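Local atomic coordinates of 2,5-dihydroxypyridine 5,6-dioxygenase (PDB entry 7CNT), a protein that catalyses the iron(II)-dependent oxidative opening of the 2,5-dihydroxypyridine ring to N-formylmaleamate in the aerobic breakdown of nicotinate. Residues L8-E13 with A47-A52; A122-E127 with D286-D291; R140-A145 with T176-A181; D250-F255 with C317-P322. All blocks are in the same frame, centred on the assembly; numbering follows the deposited sequence.

Interaction 1. Residues L8-E13 with A47-A52; sequences LTQMFE and AQRLKA
The guanidinium of Arg49 is the polar group on which Glu13, Thr9 and Gln10 converge. Glu13 brings OE2 over one face of the guanidinium, its carboxylate steeply tilted to it; the salt bridge is modelled too short to be read closely. The other carboxylate oxygen, Glu13 OE1, lies 3.6 Å from Arg49 CD. Thr9 contributes carbon: chi1 of -75° puts OG1 near the backbone N, where it bonds Asn5 O weakly, and turns the methyl CG2 toward the arginine, 3.4 Å from NH2 of Arg49. A small residue with both a methyl and a hydroxyl suits this place. Gln10 approaches with CG, 4.1 Å from Arg49 NH1. At the end of helix 37-49, Leu50 CD1 comes within 4.0 Å of the backbone O of Glu13. Leu50 lies within the Schellman motif that closes this helix, with Lys51 at positive phi as its C-prime residue: Ala52 N bonds Ala47 O at 2.9 Å and Lys51 N bonds Gln48 O at 2.7 Å. Arg49 also faces Arg49 of the second subunit, a like charge that Glu13 is likely to offset. Helix 37-49 is the connection of a beta-alpha-beta crossover between parallel strands 26-31 and 53-58; Ala47 and Gln48 touch Val54 of the latter, and helix 5-18 reaches on to helix 126-131 through Met11.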
loop_
_atom_site.group_PDB
_atom_site.type_symbol
_atom_site.label_atom_id
_atom_site.label_comp_id
_atom_site.label_asym_id
_atom_site.label_seq_id
_atom_site.Cartn_x
_atom_site.Cartn_y
_atom_site.Cartn_z
ATOM N N LEU A 8 -6.270 -19.044 -5.314
ATOM C CA LEU A 8 -5.134 -19.327 -4.463
ATOM C C LEU A 8 -5.620 -19.780 -3.103
ATOM O O LEU A 8 -5.015 -20.693 -2.517
ATOM C CB LEU A 8 -4.213 -18.112 -4.359
ATOM C CG LEU A 8 -2.865 -18.370 -3.678
ATOM C CD1 LEU A 8 -2.003 -19.305 -4.503
ATOM C CD2 LEU A 8 -2.133 -17.065 -3.451
ATOM N N THR A 9 -6.701 -19.170 -2.590
ATOM C CA THR A 9 -7.177 -19.578 -1.269
ATOM C C THR A 9 -7.670 -21.013 -1.355
ATOM O O THR A 9 -7.290 -21.842 -0.528
ATOM C CB THR A 9 -8.248 -18.644 -0.682
ATOM O OG1 THR A 9 -7.609 -17.448 -0.243
ATOM C CG2 THR A 9 -8.920 -19.261 0.521
ATOM N N GLN A 10 -8.458 -21.301 -2.387
ATOM C CA GLN A 10 -8.973 -22.660 -2.591
ATOM C C GLN A 10 -7.912 -23.753 -2.714
ATOM O O GLN A 10 -8.174 -24.895 -2.329
ATOM C CB GLN A 10 -9.860 -22.697 -3.817
ATOM C CG GLN A 10 -11.101 -21.835 -3.649
ATOM C CD GLN A 10 -11.865 -21.693 -4.935
ATOM O OE1 GLN A 10 -12.109 -20.578 -5.405
ATOM N NE2 GLN A 10 -12.232 -22.830 -5.533
HETATM N N MSE A 11 -6.732 -23.391 -3.224
HETATM C CA MSE A 11 -5.616 -24.342 -3.442
HETATM C C MSE A 11 -5.021 -24.640 -2.107
HETATM O O MSE A 11 -4.663 -25.733 -1.843
HETATM C CB MSE A 11 -4.518 -23.802 -4.355
HETATM C CG MSE A 11 -4.807 -23.987 -5.846
HETATM SE SE MSE A 11 -3.778 -22.739 -6.994
HETATM C CE MSE A 11 -2.112 -22.827 -5.983
ATOM N N PHE A 12 -4.861 -23.634 -1.272
ATOM C CA PHE A 12 -4.327 -23.852 0.044
ATOM C C PHE A 12 -5.278 -24.717 0.893
ATOM O O PHE A 12 -4.821 -25.383 1.800
ATOM C CB PHE A 12 -3.967 -22.501 0.756
ATOM C CG PHE A 12 -2.493 -22.109 0.629
ATOM C CD1 PHE A 12 -1.555 -22.592 1.524
ATOM C CD2 PHE A 12 -2.051 -21.254 -0.384
ATOM C CE1 PHE A 12 -0.219 -22.238 1.425
ATOM C CE2 PHE A 12 -0.709 -20.904 -0.487
ATOM C CZ PHE A 12 0.212 -21.389 0.428
ATOM N N GLU A 13 -6.578 -24.684 0.629
ATOM C CA GLU A 13 -7.527 -25.536 1.356
ATOM C C GLU A 13 -7.251 -26.997 0.995
ATOM O O GLU A 13 -7.110 -27.891 1.836
ATOM C CB GLU A 13 -8.971 -25.197 0.988
ATOM C CG GLU A 13 -9.481 -23.899 1.541
ATOM C CD GLU A 13 -10.971 -23.704 1.234
ATOM O OE1 GLU A 13 -11.822 -24.448 1.776
ATOM O OE2 GLU A 13 -11.303 -22.805 0.440
ATOM N N ALA A 47 -6.736 -21.840 6.361
ATOM C CA ALA A 47 -6.752 -22.562 7.634
ATOM C C ALA A 47 -7.944 -22.172 8.527
ATOM O O ALA A 47 -8.456 -22.979 9.304
ATOM C CB ALA A 47 -5.444 -22.350 8.375
ATOM N N GLN A 48 -8.390 -20.932 8.426
ATOM C CA GLN A 48 -9.652 -20.563 9.088
ATOM C C GLN A 48 -10.849 -21.254 8.440
ATOM O O GLN A 48 -11.668 -21.838 9.136
ATOM C CB GLN A 48 -9.819 -19.053 9.142
ATOM C CG GLN A 48 -8.719 -18.436 9.996
ATOM C CD GLN A 48 -8.701 -16.915 9.976
ATOM O OE1 GLN A 48 -9.532 -16.282 10.620
ATOM N NE2 GLN A 48 -7.741 -16.325 9.270
ATOM N N ARG A 49 -10.926 -21.226 7.116
ATOM C CA ARG A 49 -12.043 -21.842 6.430
ATOM C C ARG A 49 -12.122 -23.277 6.872
ATOM O O ARG A 49 -13.165 -23.869 6.790
ATOM C CB ARG A 49 -11.884 -21.846 4.927
ATOM C CG ARG A 49 -12.377 -20.636 4.151
ATOM C CD ARG A 49 -12.756 -21.092 2.720
ATOM N NE ARG A 49 -12.393 -20.143 1.643
ATOM C CZ ARG A 49 -12.579 -20.327 0.324
ATOM N NH1 ARG A 49 -13.168 -21.426 -0.158
ATOM N NH2 ARG A 49 -12.189 -19.383 -0.525
ATOM N N LEU A 50 -11.011 -23.849 7.318
ATOM C CA LEU A 50 -10.968 -25.274 7.670
ATOM C C LEU A 50 -11.177 -25.504 9.162
ATOM O O LEU A 50 -11.005 -26.637 9.645
ATOM C CB LEU A 50 -9.621 -25.894 7.243
ATOM C CG LEU A 50 -9.370 -26.212 5.763
ATOM C CD1 LEU A 50 -7.913 -26.593 5.509
ATOM C CD2 LEU A 50 -10.300 -27.326 5.288
ATOM N N LYS A 51 -11.536 -24.433 9.882
ATOM C CA LYS A 51 -11.811 -24.470 11.326
ATOM C C LYS A 51 -10.575 -24.606 12.213
ATOM O O LYS A 51 -10.710 -24.744 13.416
ATOM C CB LYS A 51 -12.833 -25.561 11.692
ATOM C CG LYS A 51 -14.182 -25.436 10.998
ATOM C CD LYS A 51 -15.026 -24.346 11.641
ATOM C CE LYS A 51 -16.398 -24.285 11.003
ATOM N NZ LYS A 51 -16.309 -23.907 9.560
ATOM N N ALA A 52 -9.380 -24.503 11.645
ATOM C CA ALA A 52 -8.154 -24.548 12.440
ATOM C C ALA A 52 -8.001 -23.259 13.150
ATOM O O ALA A 52 -8.569 -22.264 12.740
ATOM C CB ALA A 52 -6.928 -24.789 11.575
#

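Interaction 2. Residues A122-E127 with D286-D291; sequences AVEPPE and DGMCMD
In the loop between strand 118-121 of the parallel sheet and helix 126-131, Glu124 uses its carboxylate to hold backbone amides of the turn leading into helix 290-294. The chain of Glu124 is folded at chi2 (-75°), which swings both oxygens onto that turn. OE1 accepts Met290 N at 3.2 Å in a nearly straight bond that arrives from above the carboxylate plane. OE2 takes Met288 N on its syn side at 2.9 Å, a more bent bond. A two-oxygen acceptor thus suits the place, clasping amides two residues apart. Gly287 is explained by the same group: Glu124 OE2 lies 3.1 Å from Gly287 CA, where any beta carbon would collide with it. With an alanine at Glu124, the amides of Met288 and Met290 would probably be left without this acceptor and the turn freer to shift. Pro125, at the N-cap position of helix 126-131, sets its ring CG 3.2 Å from Asp286 O, while the Asp286 carboxylate bonds Asn285 of the fourth subunit. Met288, a selenomethionine near the iron ligand Asp320, finishes the contact with its SE 4.4 Å from Val123 CG2.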
loop_
_atom_site.group_PDB
_atom_site.type_symbol
_atom_site.label_atom_id
_atom_site.label_comp_id
_atom_site.label_asym_id
_atom_site.label_seq_id
_atom_site.Cartn_x
_atom_site.Cartn_y
_atom_site.Cartn_z
ATOM N N ALA A 122 6.160 -23.356 1.248
ATOM C CA ALA A 122 5.369 -22.844 0.120
ATOM C C ALA A 122 5.807 -21.429 -0.258
ATOM O O ALA A 122 5.371 -20.450 0.357
ATOM C CB ALA A 122 3.912 -22.880 0.464
ATOM N N VAL A 123 6.666 -21.362 -1.276
ATOM C CA VAL A 123 7.434 -20.169 -1.653
ATOM C C VAL A 123 7.500 -19.909 -3.164
ATOM O O VAL A 123 7.819 -18.783 -3.598
ATOM C CB VAL A 123 8.886 -20.243 -1.120
ATOM C CG1 VAL A 123 8.947 -19.987 0.388
ATOM C CG2 VAL A 123 9.521 -21.569 -1.450
ATOM N N GLU A 124 7.204 -20.927 -3.970
ATOM C CA GLU A 124 7.171 -20.771 -5.413
ATOM C C GLU A 124 5.998 -19.900 -5.739
ATOM O O GLU A 124 5.073 -19.797 -4.927
ATOM C CB GLU A 124 7.050 -22.121 -6.122
ATOM C CG GLU A 124 8.300 -22.998 -5.962
ATOM C CD GLU A 124 9.460 -22.513 -6.830
ATOM O OE1 GLU A 124 9.796 -23.204 -7.835
ATOM O OE2 GLU A 124 10.007 -21.425 -6.514
ATOM N N PRO A 125 6.027 -19.246 -6.918
ATOM C CA PRO A 125 4.926 -18.379 -7.301
ATOM C C PRO A 125 3.620 -19.159 -7.528
ATOM O O PRO A 125 3.612 -20.292 -7.983
ATOM C CB PRO A 125 5.406 -17.741 -8.601
ATOM C CG PRO A 125 6.849 -18.007 -8.654
ATOM C CD PRO A 125 7.026 -19.323 -7.977
ATOM N N PRO A 126 2.513 -18.554 -7.199
ATOM C CA PRO A 126 1.203 -19.139 -7.313
ATOM C C PRO A 126 0.960 -19.992 -8.555
ATOM O O PRO A 126 0.314 -21.043 -8.480
ATOM C CB PRO A 126 0.316 -17.907 -7.361
ATOM C CG PRO A 126 1.015 -16.941 -6.467
ATOM C CD PRO A 126 2.482 -17.303 -6.436
ATOM N N GLU A 127 1.437 -19.533 -9.691
ATOM C CA GLU A 127 1.220 -20.247 -10.965
ATOM C C GLU A 127 1.903 -21.594 -10.960
ATOM O O GLU A 127 1.347 -22.597 -11.412
ATOM C CB GLU A 127 1.729 -19.434 -12.170
ATOM C CG GLU A 127 0.895 -18.186 -12.478
ATOM C CD GLU A 127 0.945 -17.109 -11.393
ATOM O OE1 GLU A 127 2.068 -16.792 -10.868
ATOM O OE2 GLU A 127 -0.163 -16.588 -11.065
ATOM N N ASP A 286 12.206 -15.382 -9.589
ATOM C CA ASP A 286 10.836 -15.866 -9.556
ATOM C C ASP A 286 10.664 -16.927 -8.477
ATOM O O ASP A 286 9.690 -16.907 -7.741
ATOM C CB ASP A 286 10.416 -16.414 -10.921
ATOM C CG ASP A 286 10.208 -15.308 -11.956
ATOM O OD1 ASP A 286 10.505 -14.132 -11.651
ATOM O OD2 ASP A 286 9.762 -15.600 -13.084
ATOM N N GLY A 287 11.622 -17.833 -8.373
ATOM C CA GLY A 287 11.559 -18.902 -7.386
ATOM C C GLY A 287 12.889 -19.617 -7.212
ATOM O O GLY A 287 13.927 -19.112 -7.630
HETATM N N MSE A 288 12.847 -20.809 -6.614
HETATM C CA MSE A 288 14.023 -21.705 -6.579
HETATM C C MSE A 288 14.099 -22.776 -7.671
HETATM O O MSE A 288 15.070 -23.546 -7.736
HETATM C CB MSE A 288 14.168 -22.361 -5.210
HETATM C CG MSE A 288 12.888 -22.524 -4.418
HETATM SE SE MSE A 288 13.325 -23.412 -2.703
HETATM C CE MSE A 288 13.687 -25.187 -3.478
ATOM N N CYS A 289 13.109 -22.816 -8.559
ATOM C CA CYS A 289 13.064 -23.791 -9.669
ATOM C C CYS A 289 12.974 -25.216 -9.202
ATOM O O CYS A 289 13.911 -26.012 -9.363
ATOM C CB CYS A 289 14.223 -23.673 -10.673
ATOM S SG CYS A 289 13.631 -24.231 -12.308
HETATM N N MSE A 290 11.808 -25.532 -8.656
HETATM C CA MSE A 290 11.500 -26.879 -8.237
HETATM C C MSE A 290 11.236 -27.763 -9.427
HETATM O O MSE A 290 11.345 -28.989 -9.303
HETATM C CB MSE A 290 10.282 -26.836 -7.315
HETATM C CG MSE A 290 10.659 -26.139 -6.021
HETATM SE SE MSE A 290 12.078 -27.058 -5.031
HETATM C CE MSE A 290 11.317 -28.829 -5.310
ATOM N N ASP A 291 10.881 -27.164 -10.569
ATOM C CA ASP A 291 10.707 -27.919 -11.811
ATOM C C ASP A 291 11.983 -28.681 -12.117
ATOM O O ASP A 291 11.973 -29.830 -12.541
ATOM C CB ASP A 291 10.460 -27.013 -13.022
ATOM C CG ASP A 291 9.023 -26.662 -13.199
ATOM O OD1 ASP A 291 8.649 -25.611 -12.602
ATOM O OD2 ASP A 291 8.304 -27.397 -13.955
#

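Interaction 3. Residues R140-A145 with T176-A181; sequences RRVLAA and TEYGYA
Val142 meets Thr176 and Tyr178 from the face of helix 136-151 that is turned to the strand. Its CG1, which a chi1 of 174° directs away from the backbone N, does most of the touching. It lies 3.7 Å from Thr176 CB and equally near Thr176 CG2, and it also approaches the edge of the Tyr178 ring, near the ring plane. The second methyl, Val142 CG2, stands 4.4 Å from Tyr178 CB; the compact fork of a valine lets both methyls meet the strand end. One step on, Leu143 sets off along the flank of the helix, but its end comes nearer than its first bond suggests, with CD2 4.4 Å from Thr176 CG2. A threonine suits the place opposite them: its methyl faces the aliphatic helix residues, while OG1 hydrogen-bonds Arg186. Tyr178 likewise divides its roles, apolar along CB and the ring edge yet hydrogen-bonded through OH to Asp182. Beyond it the chain turns at Gly179, whose positive phi (111°) would jam a side chain against the preceding carbonyl O, and Tyr178 CD1 then lies 3.8 Å above the Tyr180 ring, over its centre. The arrangement is apolar packing of a helix against an edge strand, here strand 175-177 of the antiparallel sheet that also carries the iron ligands His265 and Asp320.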
loop_
_atom_site.group_PDB
_atom_site.type_symbol
_atom_site.label_atom_id
_atom_site.label_comp_id
_atom_site.label_asym_id
_atom_site.label_seq_id
_atom_site.Cartn_x
_atom_site.Cartn_y
_atom_site.Cartn_z
ATOM N N ARG A 140 1.546 -41.816 -3.380
ATOM C CA ARG A 140 1.567 -43.243 -3.583
ATOM C C ARG A 140 2.840 -43.618 -4.349
ATOM O O ARG A 140 3.685 -44.391 -3.872
ATOM C CB ARG A 140 0.310 -43.686 -4.346
ATOM C CG ARG A 140 0.077 -45.198 -4.342
ATOM C CD ARG A 140 -0.934 -45.649 -5.400
ATOM N NE ARG A 140 -0.803 -44.982 -6.725
ATOM C CZ ARG A 140 -0.075 -45.414 -7.771
ATOM N NH1 ARG A 140 0.649 -46.523 -7.717
ATOM N NH2 ARG A 140 -0.058 -44.713 -8.899
ATOM N N ARG A 141 2.985 -43.017 -5.517
ATOM C CA ARG A 141 4.154 -43.238 -6.376
ATOM C C ARG A 141 5.481 -43.016 -5.670
ATOM O O ARG A 141 6.384 -43.830 -5.810
ATOM C CB ARG A 141 4.073 -42.384 -7.635
ATOM C CG ARG A 141 2.950 -42.837 -8.536
ATOM C CD ARG A 141 2.838 -42.091 -9.871
ATOM N NE ARG A 141 2.870 -40.625 -9.741
ATOM C CZ ARG A 141 3.967 -39.885 -9.868
ATOM N NH1 ARG A 141 5.138 -40.466 -10.121
ATOM N NH2 ARG A 141 3.894 -38.566 -9.741
ATOM N N VAL A 142 5.589 -41.953 -4.880
ATOM C CA VAL A 142 6.835 -41.635 -4.197
ATOM C C VAL A 142 7.126 -42.596 -3.063
ATOM O O VAL A 142 8.292 -42.864 -2.825
ATOM C CB VAL A 142 6.866 -40.151 -3.740
ATOM C CG1 VAL A 142 8.084 -39.801 -2.891
ATOM C CG2 VAL A 142 6.806 -39.233 -4.960
ATOM N N LEU A 143 6.113 -43.128 -2.365
ATOM C CA LEU A 143 6.388 -44.116 -1.270
ATOM C C LEU A 143 6.761 -45.464 -1.830
ATOM O O LEU A 143 7.532 -46.184 -1.249
ATOM C CB LEU A 143 5.234 -44.288 -0.300
ATOM C CG LEU A 143 4.939 -43.116 0.641
ATOM C CD1 LEU A 143 3.798 -43.504 1.567
ATOM C CD2 LEU A 143 6.140 -42.684 1.468
ATOM N N ALA A 144 6.250 -45.763 -3.002
ATOM C CA ALA A 144 6.635 -46.971 -3.676
ATOM C C ALA A 144 8.141 -46.949 -3.985
ATOM O O ALA A 144 8.874 -47.881 -3.611
ATOM C CB ALA A 144 5.795 -47.143 -4.952
ATOM N N ALA A 145 8.608 -45.887 -4.646
ATOM C CA ALA A 145 10.048 -45.679 -4.852
ATOM C C ALA A 145 10.835 -45.714 -3.541
ATOM O O ALA A 145 11.899 -46.315 -3.502
ATOM C CB ALA A 145 10.319 -44.404 -5.618
ATOM N N THR A 176 11.485 -38.431 1.403
ATOM C CA THR A 176 10.537 -38.213 0.318
ATOM C C THR A 176 9.989 -36.812 0.382
ATOM O O THR A 176 9.934 -36.216 1.444
ATOM C CB THR A 176 9.357 -39.124 0.493
ATOM O OG1 THR A 176 8.857 -38.964 1.829
ATOM C CG2 THR A 176 9.794 -40.550 0.290
ATOM N N GLU A 177 9.591 -36.294 -0.768
ATOM C CA GLU A 177 8.863 -35.029 -0.846
ATOM C C GLU A 177 7.786 -35.243 -1.857
ATOM O O GLU A 177 8.079 -35.367 -3.067
ATOM C CB GLU A 177 9.753 -33.862 -1.287
ATOM C CG GLU A 177 10.896 -33.544 -0.318
ATOM C CD GLU A 177 11.722 -32.305 -0.720
ATOM O OE1 GLU A 177 11.231 -31.449 -1.505
ATOM O OE2 GLU A 177 12.870 -32.171 -0.225
ATOM N N TYR A 178 6.539 -35.266 -1.392
ATOM C CA TYR A 178 5.418 -35.431 -2.311
ATOM C C TYR A 178 4.442 -34.276 -2.297
ATOM O O TYR A 178 3.415 -34.340 -2.965
ATOM C CB TYR A 178 4.688 -36.733 -2.038
ATOM C CG TYR A 178 4.459 -37.054 -0.567
ATOM C CD1 TYR A 178 3.386 -36.521 0.121
ATOM C CD2 TYR A 178 5.315 -37.924 0.119
ATOM C CE1 TYR A 178 3.166 -36.848 1.460
ATOM C CE2 TYR A 178 5.096 -38.265 1.442
ATOM C CZ TYR A 178 4.025 -37.714 2.105
ATOM O OH TYR A 178 3.801 -38.022 3.419
ATOM N N GLY A 179 4.753 -33.199 -1.588
ATOM C CA GLY A 179 3.943 -31.963 -1.753
ATOM C C GLY A 179 3.068 -31.518 -0.585
ATOM O O GLY A 179 2.468 -30.419 -0.631
ATOM N N TYR A 180 2.951 -32.376 0.433
ATOM C CA TYR A 180 2.111 -32.090 1.565
ATOM C C TYR A 180 2.605 -32.740 2.829
ATOM O O TYR A 180 3.267 -33.742 2.778
ATOM C CB TYR A 180 0.648 -32.379 1.257
ATOM C CG TYR A 180 0.260 -33.760 0.796
ATOM C CD1 TYR A 180 0.232 -34.100 -0.571
ATOM C CD2 TYR A 180 -0.201 -34.701 1.734
ATOM C CE1 TYR A 180 -0.155 -35.372 -0.963
ATOM C CE2 TYR A 180 -0.632 -35.958 1.357
ATOM C CZ TYR A 180 -0.587 -36.295 0.028
ATOM O OH TYR A 180 -1.031 -37.542 -0.269
ATOM N N ALA A 181 2.320 -32.105 3.956
ATOM C CA ALA A 181 2.863 -32.469 5.235
ATOM C C ALA A 181 1.764 -33.089 6.141
ATOM O O ALA A 181 1.291 -32.470 7.122
ATOM C CB ALA A 181 3.485 -31.248 5.875
#

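Interaction 4. Residues D250-F255 with C317-P322; sequences DYMKYF and CHLDIP. With FE2 (Fe (II) ion), chain G.
Cys317, just before strand 319-323, and Leu319 face helix 243-254 and the Phe255 near its end, while His318 between them points away, into an iron(II) site of two histidines and one carboxylate. Strand 319-323 is an edge strand of the antiparallel sheet. The ring of Phe255 lies flat against Cys317: CB stands 3.5 Å from the ring centroid, only 7° off the normal, a CH-pi contact. SG sits over the same face, 24° off the normal. A chi1 of -170° carries SG on to Tyr251, which it meets obliquely, 3.6 Å from CE2. The small, polarisable sulfur thus sits over Phe255 and beside Tyr251, whose ring also takes Phe255 CE1 on one face, 3.7 Å above its plane. Tyr254 CD2 lies 3.8 Å above the opposite face of the Phe255 ring, toward its rim. Replacing Phe255 by an alanine would probably leave Cys317 SG with Tyr251 as its aromatic neighbour and open a gap beside Tyr254. Leu319 splits its branches: CD2 touches Tyr251 CE2 at 3.7 Å, and CD1 meets the selenomethionine Met252, whose CE is also 3.7 Å away. On the far side, His265 and Ser302 complete the set of protein atoms on the metal. His318 NE2 binds the iron at 2.0 Å, and Asp320 OD1 at 2.5 Å.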
loop_
_atom_site.group_PDB
_atom_site.type_symbol
_atom_site.label_atom_id
_atom_site.label_comp_id
_atom_site.label_asym_id
_atom_site.label_seq_id
_atom_site.Cartn_x
_atom_site.Cartn_y
_atom_site.Cartn_z
ATOM N N ASP A 250 35.156 -20.909 -9.623
ATOM C CA ASP A 250 35.353 -19.604 -9.004
ATOM C C ASP A 250 34.370 -19.454 -7.875
ATOM O O ASP A 250 34.737 -19.081 -6.775
ATOM C CB ASP A 250 35.112 -18.487 -10.022
ATOM C CG ASP A 250 36.231 -17.487 -10.057
ATOM O OD1 ASP A 250 37.345 -17.897 -10.474
ATOM O OD2 ASP A 250 35.986 -16.302 -9.689
ATOM N N TYR A 251 33.108 -19.776 -8.161
ATOM C CA TYR A 251 32.015 -19.745 -7.173
ATOM C C TYR A 251 32.306 -20.610 -5.930
ATOM O O TYR A 251 32.092 -20.189 -4.793
ATOM C CB TYR A 251 30.701 -20.174 -7.836
ATOM C CG TYR A 251 29.526 -20.133 -6.916
ATOM C CD1 TYR A 251 28.805 -18.995 -6.764
ATOM C CD2 TYR A 251 29.144 -21.262 -6.179
ATOM C CE1 TYR A 251 27.712 -18.950 -5.937
ATOM C CE2 TYR A 251 28.062 -21.235 -5.332
ATOM C CZ TYR A 251 27.347 -20.054 -5.217
ATOM O OH TYR A 251 26.264 -19.920 -4.394
HETATM N N MSE A 252 32.794 -21.822 -6.137
HETATM C CA MSE A 252 33.127 -22.681 -5.002
HETATM C C MSE A 252 34.295 -22.136 -4.180
HETATM O O MSE A 252 34.178 -22.053 -2.979
HETATM C CB MSE A 252 33.307 -24.125 -5.527
HETATM C CG MSE A 252 31.957 -24.840 -5.400
HETATM SE SE MSE A 252 31.801 -26.442 -6.545
HETATM C CE MSE A 252 30.973 -27.608 -5.173
ATOM N N LYS A 253 35.404 -21.751 -4.811
ATOM C CA LYS A 253 36.563 -21.146 -4.116
ATOM C C LYS A 253 36.198 -19.984 -3.212
ATOM O O LYS A 253 36.620 -19.936 -2.079
ATOM C CB LYS A 253 37.632 -20.677 -5.099
ATOM C CG LYS A 253 38.962 -21.417 -4.977
ATOM C CD LYS A 253 40.075 -20.872 -5.884
ATOM C CE LYS A 253 40.064 -21.468 -7.301
ATOM N NZ LYS A 253 39.375 -20.637 -8.342
ATOM N N TYR A 254 35.381 -19.067 -3.711
ATOM C CA TYR A 254 34.945 -17.869 -2.968
ATOM C C TYR A 254 34.577 -18.089 -1.489
ATOM O O TYR A 254 34.897 -17.245 -0.655
ATOM C CB TYR A 254 33.751 -17.236 -3.689
ATOM C CG TYR A 254 33.019 -16.158 -2.932
ATOM C CD1 TYR A 254 33.558 -14.873 -2.829
ATOM C CD2 TYR A 254 31.774 -16.411 -2.341
ATOM C CE1 TYR A 254 32.884 -13.867 -2.165
ATOM C CE2 TYR A 254 31.088 -15.415 -1.660
ATOM C CZ TYR A 254 31.649 -14.143 -1.574
ATOM O OH TYR A 254 30.988 -13.137 -0.905
ATOM N N PHE A 255 33.909 -19.202 -1.187
ATOM C CA PHE A 255 33.517 -19.556 0.200
ATOM C C PHE A 255 34.675 -20.008 1.089
ATOM O O PHE A 255 34.533 -20.052 2.307
ATOM C CB PHE A 255 32.480 -20.653 0.186
ATOM C CG PHE A 255 31.222 -20.241 -0.456
ATOM C CD1 PHE A 255 31.130 -20.183 -1.824
ATOM C CD2 PHE A 255 30.134 -19.889 0.308
ATOM C CE1 PHE A 255 29.961 -19.784 -2.438
ATOM C CE2 PHE A 255 28.958 -19.488 -0.299
ATOM C CZ PHE A 255 28.873 -19.436 -1.676
ATOM N N CYS A 317 27.815 -22.997 1.253
ATOM C CA CYS A 317 27.782 -23.207 -0.203
ATOM C C CYS A 317 27.039 -24.509 -0.546
ATOM O O CYS A 317 27.515 -25.621 -0.277
ATOM C CB CYS A 317 29.198 -23.229 -0.803
ATOM S SG CYS A 317 29.332 -23.191 -2.623
ATOM N N HIS A 318 25.873 -24.339 -1.165
ATOM C CA HIS A 318 24.986 -25.418 -1.499
ATOM C C HIS A 318 24.614 -25.333 -2.980
ATOM O O HIS A 318 24.141 -24.310 -3.438
ATOM C CB HIS A 318 23.749 -25.267 -0.619
ATOM C CG HIS A 318 22.656 -26.239 -0.913
ATOM N ND1 HIS A 318 21.547 -25.904 -1.659
ATOM C CD2 HIS A 318 22.488 -27.526 -0.540
ATOM C CE1 HIS A 318 20.748 -26.950 -1.744
ATOM N NE2 HIS A 318 21.296 -27.946 -1.071
ATOM N N LEU A 319 24.841 -26.420 -3.707
ATOM C CA LEU A 319 24.435 -26.566 -5.108
ATOM C C LEU A 319 23.486 -27.718 -5.282
ATOM O O LEU A 319 23.624 -28.755 -4.615
ATOM C CB LEU A 319 25.654 -26.879 -5.990
ATOM C CG LEU A 319 26.900 -26.004 -5.846
ATOM C CD1 LEU A 319 27.878 -26.475 -6.851
ATOM C CD2 LEU A 319 26.554 -24.556 -6.118
ATOM N N ASP A 320 22.572 -27.588 -6.231
ATOM C CA ASP A 320 21.671 -28.679 -6.578
ATOM C C ASP A 320 21.795 -28.875 -8.068
ATOM O O ASP A 320 21.706 -27.915 -8.811
ATOM C CB ASP A 320 20.231 -28.311 -6.227
ATOM C CG ASP A 320 19.799 -28.774 -4.833
ATOM O OD1 ASP A 320 20.453 -29.626 -4.220
ATOM O OD2 ASP A 320 18.757 -28.306 -4.357
ATOM N N ILE A 321 22.019 -30.109 -8.512
ATOM C CA ILE A 321 22.349 -30.380 -9.910
ATOM C C ILE A 321 21.546 -31.550 -10.527
ATOM O O ILE A 321 21.834 -32.709 -10.269
ATOM C CB ILE A 321 23.843 -30.639 -10.054
ATOM C CG1 ILE A 321 24.643 -29.400 -9.678
ATOM C CG2 ILE A 321 24.177 -31.007 -11.495
ATOM C CD1 ILE A 321 26.138 -29.633 -9.572
ATOM N N PRO A 322 20.497 -31.249 -11.303
ATOM C CA PRO A 322 19.811 -32.292 -12.077
ATOM C C PRO A 322 20.503 -32.697 -13.407
ATOM O O PRO A 322 20.935 -31.842 -14.193
ATOM C CB PRO A 322 18.444 -31.677 -12.360
ATOM C CG PRO A 322 18.634 -30.215 -12.153
ATOM C CD PRO A 322 19.624 -30.111 -11.048
HETATM FE FE FE2 G . 20.783 -29.766 -1.726
#

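Overall arrangement
Interaction 1 is far from the iron and interaction 4 holds it, with interactions 2 and 3 between these extremes in distance. Interactions 1 and 2 touch, Leu8 and Met11 packing on Pro126 and Phe12 on Ala122, although their centres are 20 Å apart. Interaction 3 comes within about 5 Å of interaction 2 at the nearest atoms, and helices 126-131 and 136-151 succeed one another in the chain. Interactions 3 and 4 reach opposite edge strands of one antiparallel sheet, their centres 28 Å apart. Nearest atoms of interactions 2 and 4 are about 6 Å apart, and Arg293 links Met288 O to Asp320. The side chains of Glu177 and Met288 lie about 8 and 9 Å from the metal.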